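Local structure of ESAT-6/WXG100 secretion system protein (Streptococcus gallolyticus, 7JQE) at residues A[425-430]-A[441-446]; A[186-191]-A[447-452]; A[232-237]-A[433-438]. The protein is the extracellular region of EsaA, a membrane subunit of the bacterial type VIIb secretion system, and probably serves in exporting toxins and other proteins. One frame throughout, in Å; residues are numbered along the deposited sequence.

Contact 1 of 3, residues A[425-430]-A[441-446]; sequences TLYGEP and TNPSAN. With EDO (1,2-ethanediol), chain M; EDO (1,2-ethanediol), chain H.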
# COMPACT_ATOMS: atom_id res chain seq x y z
N THR A 425 4.98 1.59 -1.00
CA THR A 425 4.85 1.23 -2.40
C THR A 425 5.19 2.38 -3.33
O THR A 425 5.59 2.16 -4.48
CB THR A 425 3.43 0.74 -2.68
OG1 THR A 425 3.10 -0.32 -1.77
CG2 THR A 425 3.32 0.22 -4.11
N LEU A 426 5.03 3.62 -2.86
CA LEU A 426 5.30 4.79 -3.68
C LEU A 426 6.74 5.27 -3.56
O LEU A 426 7.31 5.74 -4.55
CB LEU A 426 4.35 5.93 -3.29
CG LEU A 426 2.87 5.71 -3.61
CD1 LEU A 426 2.01 6.84 -3.06
CD2 LEU A 426 2.66 5.57 -5.12
N TYR A 427 7.35 5.16 -2.39
CA TYR A 427 8.67 5.73 -2.17
C TYR A 427 9.78 4.71 -1.97
O TYR A 427 10.95 5.10 -1.88
CB TYR A 427 8.63 6.69 -0.96
CG TYR A 427 7.79 7.91 -1.25
CD1 TYR A 427 6.43 7.90 -1.00
CD2 TYR A 427 8.36 9.05 -1.80
CE1 TYR A 427 5.65 9.01 -1.26
CE2 TYR A 427 7.58 10.17 -2.07
CZ TYR A 427 6.23 10.14 -1.81
OH TYR A 427 5.45 11.24 -2.07
N GLY A 428 9.46 3.42 -1.92
CA GLY A 428 10.48 2.40 -1.82
C GLY A 428 10.98 1.93 -3.18
O GLY A 428 10.24 1.85 -4.16
N GLU A 429 12.27 1.62 -3.22
CA GLU A 429 12.77 0.85 -4.34
C GLU A 429 11.89 -0.39 -4.52
O GLU A 429 11.40 -0.94 -3.53
CB GLU A 429 14.23 0.44 -4.10
CG GLU A 429 15.23 1.58 -4.27
CD GLU A 429 15.44 1.92 -5.73
OE1 GLU A 429 15.80 1.01 -6.51
OE2 GLU A 429 15.23 3.10 -6.10
N PRO A 430 11.64 -0.83 -5.75
CA PRO A 430 10.71 -1.94 -5.94
C PRO A 430 11.09 -3.13 -5.08
O PRO A 430 12.22 -3.63 -5.13
CB PRO A 430 10.85 -2.25 -7.44
CG PRO A 430 11.32 -0.97 -8.04
CD PRO A 430 12.22 -0.35 -7.01
N THR A 441 11.87 12.70 1.07
CA THR A 441 12.16 14.00 0.47
C THR A 441 12.89 13.86 -0.85
O THR A 441 12.66 14.64 -1.79
CB THR A 441 12.97 14.87 1.44
OG1 THR A 441 14.10 14.13 1.92
CG2 THR A 441 12.12 15.30 2.62
N ASN A 442 13.78 12.87 -0.96
CA ASN A 442 14.56 12.60 -2.17
C ASN A 442 14.30 11.16 -2.60
O ASN A 442 15.09 10.26 -2.31
CB ASN A 442 16.05 12.85 -1.94
CG ASN A 442 16.35 14.31 -1.66
OD1 ASN A 442 16.90 14.66 -0.61
ND2 ASN A 442 15.99 15.18 -2.60
N PRO A 443 13.20 10.92 -3.31
CA PRO A 443 12.86 9.54 -3.72
C PRO A 443 14.00 8.88 -4.47
O PRO A 443 14.80 9.54 -5.14
CB PRO A 443 11.63 9.73 -4.62
CG PRO A 443 11.06 11.05 -4.22
CD PRO A 443 12.22 11.90 -3.81
N SER A 444 14.07 7.55 -4.36
CA SER A 444 15.09 6.79 -5.06
C SER A 444 14.73 6.62 -6.53
O SER A 444 13.57 6.73 -6.94
CB SER A 444 15.29 5.43 -4.39
OG SER A 444 14.12 4.64 -4.51
N ALA A 445 15.76 6.31 -7.34
CA ALA A 445 15.63 6.39 -8.79
C ALA A 445 14.49 5.52 -9.31
O ALA A 445 13.74 5.94 -10.21
CB ALA A 445 16.94 5.99 -9.46
N ASN A 446 14.33 4.31 -8.78
CA ASN A 446 13.34 3.37 -9.27
C ASN A 446 12.01 3.44 -8.52
O ASN A 446 11.09 2.67 -8.84
CB ASN A 446 13.89 1.94 -9.20
CG ASN A 446 15.20 1.80 -9.96
OD1 ASN A 446 15.22 1.63 -11.18
ND2 ASN A 446 16.32 1.90 -9.24
C1 EDO M . 7.19 13.62 -3.12
O1 EDO M . 6.64 13.03 -4.31
C2 EDO M . 8.69 13.38 -3.07
O2 EDO M . 9.26 14.04 -1.93
C1 EDO H . 6.69 -2.86 -2.36
O1 EDO H . 7.72 -3.68 -2.94
C2 EDO H . 7.34 -1.63 -1.73
O2 EDO H . 8.17 -0.96 -2.70
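Glu429 reaches Asn446 through a bend in its chain. CG lies beside the backbone N, anti to the carbonyl carbon, and chi2 of -74° folds CD back from an extended path. The carboxylate then meets the amide of Asn446, with the two planes 78° apart. Asn446 ND2 donates to Glu429 OE1 at 2.9 Å. OE1 accepts with its syn lone pair, the one on the side of the other oxygen, and is tilted out of the amide plane. The N-H...O angle of 140° shows that the bond is bent. Asn446 N is placed to donate to Glu429 OE2, but OE2 is too close to Ser444 CB in the model, so this bond and the very short one from Ser444 OG are both doubtful.

Two prolines add apolar contacts. Pro430 CD lies 3.6 Å from Asn446 CB, and the two side chains cross at about a right angle. Tyr427 and Pro443 run side by side, with CD2 of the ring edge 4.1 Å from Pro443 CG. A 1,2-ethanediol sits at the same ring edge and gives Tyr427 OH a weak hydrogen bond.

The contact closes the loop between helix 396-427 and helix 448-451. Helix 448-451 packs against it, with Ala449 touching both Tyr427 and Pro443. Leu426 packs on helix 191-200, and Pro430 meets Tyr192 of the second subunit.

Contact 2 of 3, residues A[186-191]-A[447-452]; sequences GTLPSE and SVANMY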
# COMPACT_ATOMS: atom_id res chain seq x y z
N GLY A 186 8.28 12.71 -15.24
CA GLY A 186 6.88 12.58 -14.91
C GLY A 186 6.49 13.43 -13.71
O GLY A 186 7.31 14.09 -13.07
N THR A 187 5.19 13.40 -13.42
CA THR A 187 4.62 14.09 -12.27
C THR A 187 3.69 13.14 -11.53
O THR A 187 2.67 12.72 -12.09
CB THR A 187 3.87 15.35 -12.70
OG1 THR A 187 4.80 16.33 -13.18
CG2 THR A 187 3.10 15.94 -11.52
N LEU A 188 4.04 12.81 -10.30
CA LEU A 188 3.17 11.95 -9.49
C LEU A 188 1.88 12.69 -9.17
O LEU A 188 1.93 13.78 -8.58
CB LEU A 188 3.88 11.54 -8.19
CG LEU A 188 3.20 10.49 -7.31
CD1 LEU A 188 3.12 9.13 -8.02
CD2 LEU A 188 3.91 10.36 -5.98
N PRO A 189 0.71 12.16 -9.53
CA PRO A 189 -0.54 12.85 -9.18
C PRO A 189 -0.63 13.08 -7.68
O PRO A 189 -0.24 12.23 -6.88
CB PRO A 189 -1.63 11.88 -9.67
CG PRO A 189 -0.95 11.00 -10.66
CD PRO A 189 0.47 10.87 -10.19
N SER A 190 -1.15 14.24 -7.31
CA SER A 190 -1.23 14.62 -5.90
C SER A 190 -2.29 13.84 -5.13
O SER A 190 -2.33 13.95 -3.90
CB SER A 190 -1.52 16.12 -5.79
OG SER A 190 -2.84 16.39 -6.23
N GLU A 191 -3.14 13.07 -5.81
CA GLU A 191 -4.20 12.35 -5.12
C GLU A 191 -3.65 11.28 -4.19
O GLU A 191 -4.29 10.93 -3.19
CB GLU A 191 -5.16 11.72 -6.12
CG GLU A 191 -6.21 12.67 -6.66
CD GLU A 191 -5.73 13.43 -7.89
OE1 GLU A 191 -4.55 13.27 -8.27
OE2 GLU A 191 -6.55 14.17 -8.48
N SER A 447 11.88 4.34 -7.55
CA SER A 447 10.64 4.45 -6.81
C SER A 447 9.50 4.85 -7.73
O SER A 447 9.70 5.52 -8.75
CB SER A 447 10.78 5.48 -5.69
OG SER A 447 10.74 6.79 -6.22
N VAL A 448 8.28 4.46 -7.36
CA VAL A 448 7.11 4.89 -8.12
C VAL A 448 7.02 6.41 -8.12
O VAL A 448 6.62 7.02 -9.12
CB VAL A 448 5.83 4.24 -7.55
CG1 VAL A 448 4.60 4.87 -8.19
CG2 VAL A 448 5.87 2.73 -7.79
N ALA A 449 7.39 7.06 -7.01
CA ALA A 449 7.30 8.51 -6.95
C ALA A 449 8.16 9.16 -8.02
O ALA A 449 7.84 10.26 -8.48
CB ALA A 449 7.72 9.02 -5.57
N ASN A 450 9.24 8.51 -8.42
CA ASN A 450 10.17 9.09 -9.38
C ASN A 450 9.96 8.59 -10.80
O ASN A 450 10.41 9.26 -11.73
CB ASN A 450 11.61 8.80 -8.95
CG ASN A 450 12.63 9.33 -9.94
OD1 ASN A 450 12.78 10.54 -10.09
ND2 ASN A 450 13.33 8.43 -10.62
N MSE A 451 9.28 7.46 -10.99
CA MSE A 451 9.14 6.82 -12.29
C MSE A 451 7.74 6.93 -12.91
O MSE A 451 7.52 6.51 -14.04
CB MSE A 451 9.51 5.34 -12.18
CG MSE A 451 11.00 5.10 -11.97
SE MSE A 451 11.99 5.69 -13.55
CE MSE A 451 13.82 5.27 -13.01
N TYR A 452 6.79 7.51 -12.18
CA TYR A 452 5.45 7.70 -12.71
C TYR A 452 5.48 8.61 -13.94
O TYR A 452 5.88 9.77 -13.84
CB TYR A 452 4.54 8.28 -11.63
CG TYR A 452 3.06 8.28 -11.97
CD1 TYR A 452 2.53 9.22 -12.85
CD2 TYR A 452 2.19 7.36 -11.39
CE1 TYR A 452 1.18 9.24 -13.15
CE2 TYR A 452 0.84 7.37 -11.68
CZ TYR A 452 0.34 8.31 -12.56
OH TYR A 452 -1.01 8.32 -12.85
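Pro189 and Tyr452 make a CH-pi contact between the loop ahead of helix 191-200 and the residue just after the short helix 448-451. Pro189 CD sits over one face of the ring, 3.5 Å from its centroid and 16° off the normal. Pro189 CG continues toward the phenol end and comes 3.5 Å from Tyr452 OH.

Leu188 packs beside this pair. Its CG is anti to the backbone N (chi1 -172°), and its two methyls then part company. Leu188 CD1 approaches Tyr452 CD2 at 3.9 Å, obliquely to the ring. Leu188 CD2 lies 4.1 Å from Ala449 CB on the helix. Earlier in the loop, Gly186 CA makes a CA-H...O contact of 3.2 Å with Tyr452 O. The short helix is N-capped by Ser447, whose OG accepts a weak bond from Asn450 N.

The polar end of the tyrosine is satisfied elsewhere: its OH is hydrogen-bonded to Asn446 O of the second subunit. Pro189 in turn packs on Pro430 of that subunit. No conventional hydrogen bond joins the two segments, so they are held by apolar and weakly polar CH contacts, while the ring's hydroxyl serves the dimer interface.

Contact 3 of 3, residues A[232-237]-A[433-438]; sequences QSKLAL and TDLSQI. With EDO (1,2-ethanediol), chain F.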
# COMPACT_ATOMS: atom_id res chain seq x y z
N GLN A 232 6.33 -0.76 15.04
CA GLN A 232 7.25 0.33 15.36
C GLN A 232 8.01 0.80 14.13
O GLN A 232 8.31 2.00 14.01
CB GLN A 232 8.21 -0.11 16.46
CG GLN A 232 7.56 -0.21 17.83
CD GLN A 232 8.42 -0.93 18.84
OE1 GLN A 232 9.42 -1.57 18.49
NE2 GLN A 232 8.05 -0.84 20.11
N SER A 233 8.32 -0.11 13.20
CA SER A 233 8.93 0.30 11.94
C SER A 233 7.95 1.08 11.08
O SER A 233 8.30 2.14 10.53
CB SER A 233 9.44 -0.93 11.17
OG SER A 233 10.52 -1.53 11.84
N LYS A 234 6.73 0.58 10.94
CA LYS A 234 5.72 1.29 10.16
C LYS A 234 5.44 2.66 10.76
O LYS A 234 5.29 3.65 10.03
CB LYS A 234 4.45 0.46 10.08
CG LYS A 234 4.71 -0.93 9.57
CD LYS A 234 3.44 -1.73 9.41
CE LYS A 234 3.75 -3.11 8.86
NZ LYS A 234 2.53 -3.95 8.73
N LEU A 235 5.38 2.75 12.09
CA LEU A 235 5.19 4.06 12.72
C LEU A 235 6.36 4.98 12.45
O LEU A 235 6.18 6.19 12.26
CB LEU A 235 4.98 3.89 14.23
CG LEU A 235 3.61 3.37 14.63
CD1 LEU A 235 3.63 2.91 16.09
CD2 LEU A 235 2.58 4.47 14.41
N ALA A 236 7.58 4.43 12.44
CA ALA A 236 8.74 5.25 12.12
C ALA A 236 8.63 5.82 10.71
O ALA A 236 8.98 6.98 10.47
CB ALA A 236 10.02 4.43 12.27
N LEU A 237 8.13 5.01 9.77
CA LEU A 237 7.98 5.47 8.39
C LEU A 237 6.92 6.55 8.27
O LEU A 237 7.13 7.56 7.59
CB LEU A 237 7.65 4.28 7.48
CG LEU A 237 7.31 4.58 6.02
CD1 LEU A 237 8.45 5.33 5.34
CD2 LEU A 237 6.97 3.30 5.26
N THR A 433 11.62 -4.07 1.64
CA THR A 433 10.93 -4.38 2.89
C THR A 433 11.56 -3.74 4.12
O THR A 433 10.90 -3.70 5.17
CB THR A 433 10.86 -5.90 3.12
OG1 THR A 433 12.18 -6.46 3.08
CG2 THR A 433 10.00 -6.57 2.05
N ASP A 434 12.79 -3.25 4.03
CA ASP A 434 13.44 -2.57 5.16
C ASP A 434 13.01 -1.11 5.15
O ASP A 434 13.62 -0.25 4.52
CB ASP A 434 14.96 -2.71 5.07
CG ASP A 434 15.66 -2.11 6.27
OD1 ASP A 434 14.98 -1.59 7.17
OD2 ASP A 434 16.91 -2.16 6.30
N LEU A 435 11.93 -0.82 5.89
CA LEU A 435 11.30 0.49 5.83
C LEU A 435 12.23 1.61 6.26
O LEU A 435 12.05 2.76 5.84
CB LEU A 435 10.03 0.50 6.69
CG LEU A 435 8.99 -0.56 6.30
CD1 LEU A 435 7.69 -0.34 7.07
CD2 LEU A 435 8.74 -0.53 4.80
N SER A 436 13.24 1.32 7.09
CA SER A 436 14.15 2.37 7.52
C SER A 436 14.94 2.97 6.36
O SER A 436 15.42 4.10 6.46
CB SER A 436 15.11 1.85 8.59
OG SER A 436 15.72 0.63 8.19
N GLN A 437 15.09 2.23 5.25
CA GLN A 437 15.89 2.68 4.12
C GLN A 437 15.12 3.56 3.15
O GLN A 437 15.73 4.11 2.22
CB GLN A 437 16.45 1.47 3.36
CG GLN A 437 17.33 0.57 4.20
CD GLN A 437 18.48 1.33 4.82
OE1 GLN A 437 19.41 1.75 4.13
NE2 GLN A 437 18.43 1.52 6.13
N ILE A 438 13.81 3.72 3.33
CA ILE A 438 12.99 4.44 2.37
C ILE A 438 13.11 5.94 2.63
O ILE A 438 12.86 6.41 3.75
CB ILE A 438 11.53 3.98 2.45
CG1 ILE A 438 11.44 2.48 2.15
CG2 ILE A 438 10.66 4.79 1.49
CD1 ILE A 438 10.04 1.94 2.05
C1 EDO F . 3.96 -7.61 8.74
O1 EDO F . 4.82 -6.48 8.58
C2 EDO F . 3.07 -7.77 7.51
O2 EDO F . 2.25 -6.60 7.37
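Leu435 carries this contact, reaching from a short 3-10 turn onto Lys234 and Leu237 of helix 225-244.

The segment enters through Thr433, which packs on Glu195 of the second subunit. Asp434 comes next and shapes the turn from within. Its OD1 accepts from Ser436 OG at 2.6 Å, from above the carboxylate plane. A weaker bond from Ser436 N, at 3.4 Å, reaches the same oxygen and makes an Asx turn. The backbone adds a bond from Gln437 N to Asp434 O.

Leu435 then points its side chain at the helix. CG lies beside the backbone N, and CD1 is anti to CA (chi2 -172°), which carries this methyl outward. CD1 does nearly all the touching. It lies 3.9 Å from Lys234 CG and 4.1 Å from Leu237 CD2, and it faces the backbone of Ser233 at 4.3 Å from its C atom. The methyl thus rests among three residues, Ser233, Lys234 and Leu237, on one side of the helix, spread over just over a turn. Leu237 and Leu435 cross at about a right angle.

The Lys234 chain runs extended beyond CG, past the leucine. Its NZ forms a salt bridge with Asp417 and also donates to O2 of a 1,2-ethanediol at 3.0 Å. That diol bonds to Ser414 and Thr418 of the second subunit.

Ile438 closes the segment. Its CB approaches Leu237 CD1 at 4.4 Å, and its side chain also touches Tyr427.

Lys234 and Leu237 both touch Ser420, and Leu435 touches Gln424. The arrangement is that of a connecting loop whose 3-10 turn lays one leucine into the seam between two packed helices, 225-244 and 396-427.

How the contacts relate
From the N terminus, residues 186-191 come first and pair with 447-452, so contact 2 closes the longest loop and joins the loop before helix 191-200 to helix 448-451. Residues 232-237 follow and pair with 433-438: contact 3 joins helix 225-244 to the loop after helix 396-427, a span holding both sheets. Residues 425-430 span the end of helix 396-427 and what follows, and meet 441-446 in contact 1, a short local loop. Contacts 1 and 3 cross, and both lie within the span of contact 2. Contact 1 touches each of the others: Leu426 O probably accepts a hydrogen bond from Ala449 N, and Tyr427 O packs on Ile438 CG2. All three reach the second subunit.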